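Local coordinates for protein CDA peptide synthetase I (Streptomyces coelicolor, PDB 5DU9) that forms the condensation-domain portion of a nonribosomal peptide synthetase, a two-lobed fold of the CoA-acyltransferase clan, at residues Arg172-Tyr177 and Val373-Pro378; Cys37-Gly42 and Leu381-Ser386; Pro225-Leu230 and Gly355-Ser360. The protein carries 1 engineered substitution. All coordinates share one frame; numbering follows the deposited sequence.

The three contacts enclose one another along the chain: 37-42 pairs with 381-386, then 172-177 with 373-378, and innermost 225-230 with 355-360. Contacts 1 and 2 have centres about 13 Å apart and touch, for instance where Phe375 packs on Leu38. Both reach the six-stranded sheet, in which strand 379-384 pairs with strand 33-40 and 373-374 follows on its far side; contact 1 joins 373-374 to helix 163-182, which packs on this sheet. Contact 3 lies on the other side of the chain's centre, about 43 Å from contact 1 and 33 Å from contact 2 between centres, in loops leading to the four-stranded sheet. The late part of the condensation domain thus returns to complete the sheet of its first half.

Contact 1 of 3, residues Arg172-Tyr177 and Val373-Pro378; sequences RLAEVY and VDFGGP
Val373 sets its CG1 methyl against Ala174 of the helix, CG1 to CB 3.4 Å, tighter than carbon pairs usually pack; the branch gets there by lying anti to its own backbone N (chi1 176°). Asp374 follows with its carbonyl, O resting 3.4 Å from Ala174 CB while also accepting a hydrogen bond from Arg178. Its carboxylate serves its own chain: OD1 takes the Gly376 N-H at 3.0 Å, from above the carboxylate plane, which makes an Asx turn, and Gly377 N adds a weak bond to the same oxygen. The turn begins the loop that connects strand 373-374, the edge strand, within this chain, of the six-stranded sheet of the condensation domain, to its antiparallel neighbour 379-384. Ala174 CB sits over one face of the Phe375 ring, offset toward the rim near CE1, 4.1 Å from the centroid and 19° off the normal, a CH-pi contact. The ring's edge is turned toward the face of Tyr177 in an offset edge-to-face pair, centroids 5.9 Å apart and planes at 75°. Phe375 O lies in the Tyr177 ring plane, 3.5 Å from CE2, and Tyr177 OH is hydrogen-bonded to the backbone N of Asp45. Across the loop, Pro378 O accepts from Phe375 N at 2.9 Å.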
loop_
_atom_site.group_PDB
_atom_site.type_symbol
_atom_site.label_atom_id
_atom_site.label_comp_id
_atom_site.label_asym_id
_atom_site.label_seq_id
_atom_site.Cartn_x
_atom_site.Cartn_y
_atom_site.Cartn_z
ATOM N N ARG A 172 -6.013 16.507 -0.271
ATOM C CA ARG A 172 -6.842 17.375 -1.103
ATOM C C ARG A 172 -8.239 17.523 -0.503
ATOM O O ARG A 172 -8.801 18.622 -0.472
ATOM C CB ARG A 172 -6.933 16.832 -2.532
ATOM C CG ARG A 172 -7.894 17.594 -3.436
ATOM C CD ARG A 172 -7.549 19.073 -3.516
ATOM N NE ARG A 172 -8.440 19.795 -4.421
ATOM C CZ ARG A 172 -8.512 21.121 -4.500
ATOM N NH1 ARG A 172 -7.753 21.882 -3.724
ATOM N NH2 ARG A 172 -9.355 21.688 -5.352
ATOM N N LEU A 173 -8.794 16.410 -0.034
ATOM C CA LEU A 173 -10.116 16.414 0.583
ATOM C C LEU A 173 -10.163 17.391 1.747
ATOM O O LEU A 173 -11.088 18.199 1.860
ATOM C CB LEU A 173 -10.488 15.013 1.069
ATOM C CG LEU A 173 -11.850 14.887 1.756
ATOM C CD1 LEU A 173 -12.972 15.086 0.753
ATOM C CD2 LEU A 173 -11.983 13.542 2.450
ATOM N N ALA A 174 -9.162 17.310 2.617
ATOM C CA ALA A 174 -9.093 18.186 3.780
ATOM C C ALA A 174 -8.948 19.643 3.358
ATOM O O ALA A 174 -9.584 20.525 3.928
ATOM C CB ALA A 174 -7.942 17.778 4.678
ATOM N N GLU A 175 -8.116 19.888 2.351
ATOM C CA GLU A 175 -7.892 21.238 1.848
ATOM C C GLU A 175 -9.195 21.880 1.384
ATOM O O GLU A 175 -9.479 23.034 1.710
ATOM C CB GLU A 175 -6.884 21.214 0.696
ATOM C CG GLU A 175 -6.481 22.590 0.198
ATOM C CD GLU A 175 -5.448 22.524 -0.907
ATOM O OE1 GLU A 175 -5.608 21.689 -1.821
ATOM O OE2 GLU A 175 -4.472 23.302 -0.857
ATOM N N VAL A 176 -9.985 21.130 0.622
ATOM C CA VAL A 176 -11.267 21.629 0.130
ATOM C C VAL A 176 -12.240 21.842 1.289
ATOM O O VAL A 176 -12.946 22.847 1.334
ATOM C CB VAL A 176 -11.888 20.666 -0.904
ATOM C CG1 VAL A 176 -13.254 21.162 -1.366
ATOM C CG2 VAL A 176 -10.961 20.506 -2.104
ATOM N N TYR A 177 -12.267 20.896 2.224
ATOM C CA TYR A 177 -13.157 20.983 3.382
ATOM C C TYR A 177 -12.884 22.237 4.210
ATOM O O TYR A 177 -13.816 22.920 4.649
ATOM C CB TYR A 177 -13.013 19.738 4.263
ATOM C CG TYR A 177 -13.887 19.759 5.501
ATOM C CD1 TYR A 177 -15.230 19.410 5.432
ATOM C CD2 TYR A 177 -13.368 20.126 6.735
ATOM C CE1 TYR A 177 -16.036 19.427 6.561
ATOM C CE2 TYR A 177 -14.165 20.145 7.872
ATOM C CZ TYR A 177 -15.498 19.796 7.776
ATOM O OH TYR A 177 -16.297 19.810 8.897
ATOM N N VAL A 373 -3.690 14.606 8.786
ATOM C CA VAL A 373 -4.539 15.352 7.868
ATOM C C VAL A 373 -5.351 16.394 8.632
ATOM O O VAL A 373 -6.085 16.061 9.561
ATOM C CB VAL A 373 -5.476 14.398 7.089
ATOM C CG1 VAL A 373 -6.431 15.170 6.197
ATOM C CG2 VAL A 373 -4.655 13.423 6.256
ATOM N N ASP A 374 -5.221 17.654 8.228
ATOM C CA ASP A 374 -5.805 18.768 8.971
ATOM C C ASP A 374 -7.152 19.201 8.400
ATOM O O ASP A 374 -7.225 19.762 7.308
ATOM C CB ASP A 374 -4.837 19.956 8.974
ATOM C CG ASP A 374 -5.325 21.110 9.832
ATOM O OD1 ASP A 374 -6.173 20.883 10.721
ATOM O OD2 ASP A 374 -4.855 22.247 9.618
ATOM N N PHE A 375 -8.220 18.951 9.153
ATOM C CA PHE A 375 -9.561 19.337 8.732
ATOM C C PHE A 375 -9.978 20.675 9.344
ATOM O O PHE A 375 -11.164 20.998 9.404
ATOM C CB PHE A 375 -10.567 18.244 9.104
ATOM C CG PHE A 375 -10.459 17.017 8.249
ATOM C CD1 PHE A 375 -11.100 16.958 7.023
ATOM C CD2 PHE A 375 -9.715 15.925 8.666
ATOM C CE1 PHE A 375 -11.001 15.829 6.226
ATOM C CE2 PHE A 375 -9.611 14.796 7.873
ATOM C CZ PHE A 375 -10.258 14.751 6.652
ATOM N N GLY A 376 -8.994 21.451 9.791
ATOM C CA GLY A 376 -9.250 22.770 10.345
ATOM C C GLY A 376 -9.629 22.701 11.811
ATOM O O GLY A 376 -10.572 23.356 12.255
ATOM N N GLY A 377 -8.876 21.905 12.563
ATOM C CA GLY A 377 -9.161 21.646 13.961
ATOM C C GLY A 377 -9.060 20.155 14.207
ATOM O O GLY A 377 -8.082 19.684 14.791
ATOM N N PRO A 378 -10.069 19.395 13.750
ATOM C CA PRO A 378 -9.958 17.935 13.763
ATOM C C PRO A 378 -8.779 17.468 12.921
ATOM O O PRO A 378 -8.506 18.056 11.874
ATOM C CB PRO A 378 -11.284 17.467 13.155
ATOM C CG PRO A 378 -12.212 18.610 13.321
ATOM C CD PRO A 378 -11.370 19.841 13.224
#

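Contact 2 of 3, residues Cys37-Gly42 and Leu381-Ser386; sequences CLEIDG and LMRSIS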
loop_
_atom_site.group_PDB
_atom_site.type_symbol
_atom_site.label_atom_id
_atom_site.label_comp_id
_atom_site.label_asym_id
_atom_site.label_seq_id
_atom_site.Cartn_x
_atom_site.Cartn_y
_atom_site.Cartn_z
ATOM N N CYS A 37 -8.339 4.160 5.941
ATOM C CA CYS A 37 -9.240 5.104 6.579
ATOM C C CYS A 37 -8.462 6.149 7.360
ATOM O O CYS A 37 -7.266 5.988 7.591
ATOM C CB CYS A 37 -10.225 4.381 7.501
ATOM S SG CYS A 37 -9.479 3.584 8.942
ATOM N N LEU A 38 -9.152 7.227 7.726
ATOM C CA LEU A 38 -8.615 8.239 8.628
ATOM C C LEU A 38 -9.349 8.174 9.953
ATOM O O LEU A 38 -10.576 8.231 9.987
ATOM C CB LEU A 38 -8.764 9.649 8.048
ATOM C CG LEU A 38 -8.007 10.047 6.785
ATOM C CD1 LEU A 38 -8.355 11.484 6.437
ATOM C CD2 LEU A 38 -6.504 9.884 6.952
ATOM N N GLU A 39 -8.596 8.051 11.040
ATOM C CA GLU A 39 -9.159 8.185 12.369
ATOM C C GLU A 39 -9.099 9.656 12.743
ATOM O O GLU A 39 -8.016 10.226 12.860
ATOM C CB GLU A 39 -8.398 7.316 13.367
ATOM C CG GLU A 39 -8.509 5.830 13.062
ATOM C CD GLU A 39 -7.693 4.968 14.004
ATOM O OE1 GLU A 39 -6.702 5.474 14.571
ATOM O OE2 GLU A 39 -8.047 3.783 14.180
ATOM N N ILE A 40 -10.270 10.265 12.914
ATOM C CA ILE A 40 -10.381 11.711 13.064
ATOM C C ILE A 40 -10.869 12.047 14.473
ATOM O O ILE A 40 -11.860 11.490 14.942
ATOM C CB ILE A 40 -11.320 12.295 11.985
ATOM C CG1 ILE A 40 -10.743 12.004 10.594
ATOM C CG2 ILE A 40 -11.504 13.793 12.171
ATOM C CD1 ILE A 40 -11.759 12.015 9.473
ATOM N N ASP A 41 -10.162 12.957 15.139
ATOM C CA ASP A 41 -10.310 13.146 16.580
ATOM C C ASP A 41 -11.332 14.212 16.975
ATOM O O ASP A 41 -11.432 14.566 18.149
ATOM C CB ASP A 41 -8.947 13.491 17.197
ATOM C CG ASP A 41 -8.398 14.825 16.712
ATOM O OD1 ASP A 41 -8.983 15.424 15.786
ATOM O OD2 ASP A 41 -7.368 15.274 17.261
ATOM N N GLY A 42 -12.086 14.722 16.006
ATOM C CA GLY A 42 -13.077 15.748 16.287
ATOM C C GLY A 42 -14.191 15.771 15.260
ATOM O O GLY A 42 -14.072 15.148 14.203
ATOM N N LEU A 381 -5.634 10.683 11.264
ATOM C CA LEU A 381 -4.498 9.771 11.200
ATOM C C LEU A 381 -4.839 8.567 10.330
ATOM O O LEU A 381 -5.824 7.873 10.572
ATOM C CB LEU A 381 -4.096 9.313 12.602
ATOM C CG LEU A 381 -3.714 10.422 13.584
ATOM C CD1 LEU A 381 -3.350 9.829 14.936
ATOM C CD2 LEU A 381 -2.565 11.265 13.044
ATOM N N MET A 382 -4.021 8.323 9.315
ATOM C CA MET A 382 -4.315 7.273 8.347
ATOM C C MET A 382 -3.989 5.895 8.908
ATOM O O MET A 382 -2.991 5.719 9.606
ATOM C CB MET A 382 -3.530 7.511 7.055
ATOM C CG MET A 382 -3.818 6.499 5.950
ATOM S SD MET A 382 -3.086 6.999 4.377
ATOM C CE MET A 382 -3.175 5.461 3.461
ATOM N N ARG A 383 -4.844 4.921 8.614
ATOM C CA ARG A 383 -4.494 3.530 8.857
ATOM C C ARG A 383 -4.982 2.662 7.708
ATOM O O ARG A 383 -6.000 2.942 7.068
ATOM C CB ARG A 383 -5.044 3.032 10.201
ATOM C CG ARG A 383 -6.517 2.661 10.258
ATOM C CD ARG A 383 -6.789 1.868 11.535
ATOM N NE ARG A 383 -8.214 1.735 11.843
ATOM C CZ ARG A 383 -8.949 0.645 11.623
ATOM N NH1 ARG A 383 -8.416 -0.447 11.086
ATOM N NH2 ARG A 383 -10.234 0.647 11.950
ATOM N N SER A 384 -4.219 1.612 7.449
ATOM C CA SER A 384 -4.491 0.712 6.342
ATOM C C SER A 384 -5.647 -0.220 6.685
ATOM O O SER A 384 -5.796 -0.638 7.834
ATOM C CB SER A 384 -3.229 -0.087 6.005
ATOM O OG SER A 384 -3.441 -0.947 4.903
ATOM N N ILE A 385 -6.479 -0.526 5.693
ATOM C CA ILE A 385 -7.557 -1.499 5.864
ATOM C C ILE A 385 -7.208 -2.767 5.098
ATOM O O ILE A 385 -7.310 -3.871 5.630
ATOM C CB ILE A 385 -8.920 -0.942 5.386
ATOM C CG1 ILE A 385 -9.365 0.227 6.274
ATOM C CG2 ILE A 385 -9.989 -2.031 5.379
ATOM C CD1 ILE A 385 -9.599 -0.132 7.739
ATOM N N SER A 386 -6.798 -2.596 3.846
ATOM C CA SER A 386 -6.310 -3.700 3.032
ATOM C C SER A 386 -5.461 -3.140 1.902
ATOM O O SER A 386 -5.940 -2.342 1.104
ATOM C CB SER A 386 -7.467 -4.526 2.478
ATOM O OG SER A 386 -6.983 -5.610 1.708
#
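Cys37, Leu38 and Glu39 run against Arg383, Met382 and Leu381 as antiparallel strands whose axes come within 4.5 Å at 141° between their N-to-C directions. The pairing is a piece of the six-stranded sheet of the condensation domain, where strand 379-384 lies next to strand 33-40. Cys37-Arg383 and Glu39-Leu381 are hydrogen-bonded pairs, each with two reciprocal N-H...O bonds: Cys37 N to Arg383 O is 2.9 Å and Arg383 N to Cys37 O 2.8 Å. Leu38-Met382 is the non-hydrogen-bonded pair between them. There Leu38 CD2 meets Met382 CB at 3.8 Å, on the face that helix 163-182 covers through Tyr170 and Met166.

The other face holds the polar contact. Arg383 CG stands between the backbone N and carbonyl carbon (chi1 79°), which brings it to 3.4 Å from Cys37 SG; the sulfur lies over one face of the guanidinium. The Glu39 side chain crosses that of Arg383 at about a right angle, carboxylate and guanidinium planes steeply inclined, its OE2 3.1 Å from Arg383 NE in a salt bridge whose hydrogen bond is weak, bent to 129° at the hydrogen. The guanidinium has a further partner: NH1 is hydrogen-bonded to Gln119 OE1. Where the chain turns a corner, Ile385 and Ser386 both face Gly35 in a classic beta bulge, and Ile385 CD1 touches Cys37 SG at 3.9 Å.

Contact 3 of 3, residues Pro225-Leu230 and Gly355-Ser360; sequences PEPVSL and GGAGVS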
loop_
_atom_site.group_PDB
_atom_site.type_symbol
_atom_site.label_atom_id
_atom_site.label_comp_id
_atom_site.label_asym_id
_atom_site.label_seq_id
_atom_site.Cartn_x
_atom_site.Cartn_y
_atom_site.Cartn_z
ATOM N N PRO A 225 14.380 -19.407 -7.293
ATOM C CA PRO A 225 13.918 -19.900 -5.991
ATOM C C PRO A 225 12.401 -19.845 -5.869
ATOM O O PRO A 225 11.788 -18.834 -6.214
ATOM C CB PRO A 225 14.586 -18.946 -4.999
ATOM C CG PRO A 225 14.824 -17.695 -5.783
ATOM C CD PRO A 225 15.171 -18.173 -7.160
ATOM N N GLU A 226 11.806 -20.928 -5.386
ATOM C CA GLU A 226 10.360 -21.002 -5.242
ATOM C C GLU A 226 9.927 -20.155 -4.051
ATOM O O GLU A 226 10.570 -20.195 -3.003
ATOM C CB GLU A 226 9.911 -22.457 -5.056
ATOM C CG GLU A 226 8.402 -22.662 -5.049
ATOM C CD GLU A 226 7.764 -22.417 -6.406
ATOM O OE1 GLU A 226 8.504 -22.224 -7.393
ATOM O OE2 GLU A 226 6.517 -22.418 -6.485
ATOM N N PRO A 227 8.852 -19.365 -4.206
ATOM C CA PRO A 227 8.373 -18.634 -3.029
ATOM C C PRO A 227 8.026 -19.584 -1.884
ATOM O O PRO A 227 7.496 -20.672 -2.129
ATOM C CB PRO A 227 7.131 -17.904 -3.549
ATOM C CG PRO A 227 7.392 -17.727 -5.004
ATOM C CD PRO A 227 8.126 -18.972 -5.427
ATOM N N VAL A 228 8.357 -19.184 -0.659
ATOM C CA VAL A 228 8.071 -19.992 0.518
ATOM C C VAL A 228 7.198 -19.221 1.501
ATOM O O VAL A 228 7.353 -18.010 1.678
ATOM C CB VAL A 228 9.367 -20.445 1.235
ATOM C CG1 VAL A 228 10.178 -21.366 0.337
ATOM C CG2 VAL A 228 10.201 -19.246 1.671
ATOM N N SER A 229 6.276 -19.943 2.130
ATOM C CA SER A 229 5.427 -19.393 3.175
ATOM C C SER A 229 5.936 -19.816 4.549
ATOM O O SER A 229 6.614 -20.834 4.681
ATOM C CB SER A 229 3.980 -19.858 2.986
ATOM O OG SER A 229 3.173 -19.476 4.086
ATOM N N LEU A 230 5.606 -19.029 5.566
ATOM C CA LEU A 230 5.951 -19.374 6.940
ATOM C C LEU A 230 5.126 -20.558 7.435
ATOM O O LEU A 230 4.094 -20.897 6.855
ATOM C CB LEU A 230 5.745 -18.169 7.856
ATOM C CG LEU A 230 6.860 -17.125 7.812
ATOM C CD1 LEU A 230 6.384 -15.793 8.369
ATOM C CD2 LEU A 230 8.076 -17.617 8.580
ATOM N N GLY A 355 8.997 -17.474 -15.078
ATOM C CA GLY A 355 7.958 -18.476 -15.232
ATOM C C GLY A 355 7.434 -18.999 -13.910
ATOM O O GLY A 355 7.925 -18.630 -12.841
ATOM N N GLY A 356 6.423 -19.859 -13.987
ATOM C CA GLY A 356 5.859 -20.487 -12.807
ATOM C C GLY A 356 5.254 -19.493 -11.835
ATOM O O GLY A 356 4.493 -18.608 -12.225
ATOM N N ALA A 357 5.600 -19.645 -10.561
ATOM C CA ALA A 357 5.060 -18.793 -9.508
ATOM C C ALA A 357 5.861 -17.502 -9.371
ATOM O O ALA A 357 5.524 -16.641 -8.558
ATOM C CB ALA A 357 5.043 -19.542 -8.183
ATOM N N GLY A 358 6.922 -17.371 -10.162
ATOM C CA GLY A 358 7.773 -16.198 -10.096
ATOM C C GLY A 358 8.630 -16.212 -8.847
ATOM O O GLY A 358 8.878 -17.270 -8.267
ATOM N N VAL A 359 9.087 -15.034 -8.436
ATOM C CA VAL A 359 9.918 -14.906 -7.249
ATOM C C VAL A 359 9.336 -13.849 -6.324
ATOM O O VAL A 359 8.967 -12.751 -6.747
ATOM C CB VAL A 359 11.378 -14.558 -7.612
ATOM C CG1 VAL A 359 12.062 -15.770 -8.238
ATOM C CG2 VAL A 359 11.439 -13.355 -8.548
ATOM N N SER A 360 9.246 -14.199 -5.049
ATOM C CA SER A 360 8.646 -13.319 -4.061
ATOM C C SER A 360 8.857 -13.859 -2.663
ATOM O O SER A 360 9.185 -15.031 -2.473
ATOM C CB SER A 360 7.146 -13.162 -4.315
ATOM O OG SER A 360 6.481 -14.398 -4.144
HETATM O O HOH W 1 11.141 -16.631 -4.633
HETATM O O HOH W 2 10.195 -19.440 -8.922
HETATM O O HOH W 3 9.922 -16.686 -0.539
#
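Pro227 packs against the backbone of Gly358 and the side chain of Ser360, and this is the tight part of the contact. Its CD lies 3.4 Å from Gly358 O, while CG reaches Ser360 OG at 3.6 Å; that hydroxyl stands between its backbone N and carbonyl carbon (chi1 64°), which places it beside the proline ring. No direct hydrogen bond joins the two segments. Water takes that role instead: one molecule donates to Pro225 O at 2.8 Å and accepts from Ser360 N at 3.1 Å, and another accepts from Val228 N at 3.0 Å and donates to Ser360 O at 2.7 Å. These bridges link the two segments through backbone atoms.

Pro225 meets Val359 more loosely: the side chains cross obliquely, and the carbonyl O of Pro225 comes nearer to Val359 CG1, at 3.7 Å, than the ring's CG and CD do. The looser side also includes the exposed residues Glu226 and Ala357. The Glu226 side chain leaves its backbone away from the other segment, then bends (chi2 69°), and only its OE2 approaches Ala357 CB, at 3.7 Å. Ala357 occupies a type II' turn from Gly355 to Gly358, in which Gly358 N bonds to Gly355 O; Gly356 in this turn has the positive phi that favours glycine.

Within the condensation domain the contact joins the loop between helix 208-220 and strand 242-248 to the one between helix 347-354 and strand 363-366. Val359 packs onto Leu350 and Leu354 of helix 347-354 and Pro314 of strand 311-318, whose Arg316 meets Pro225.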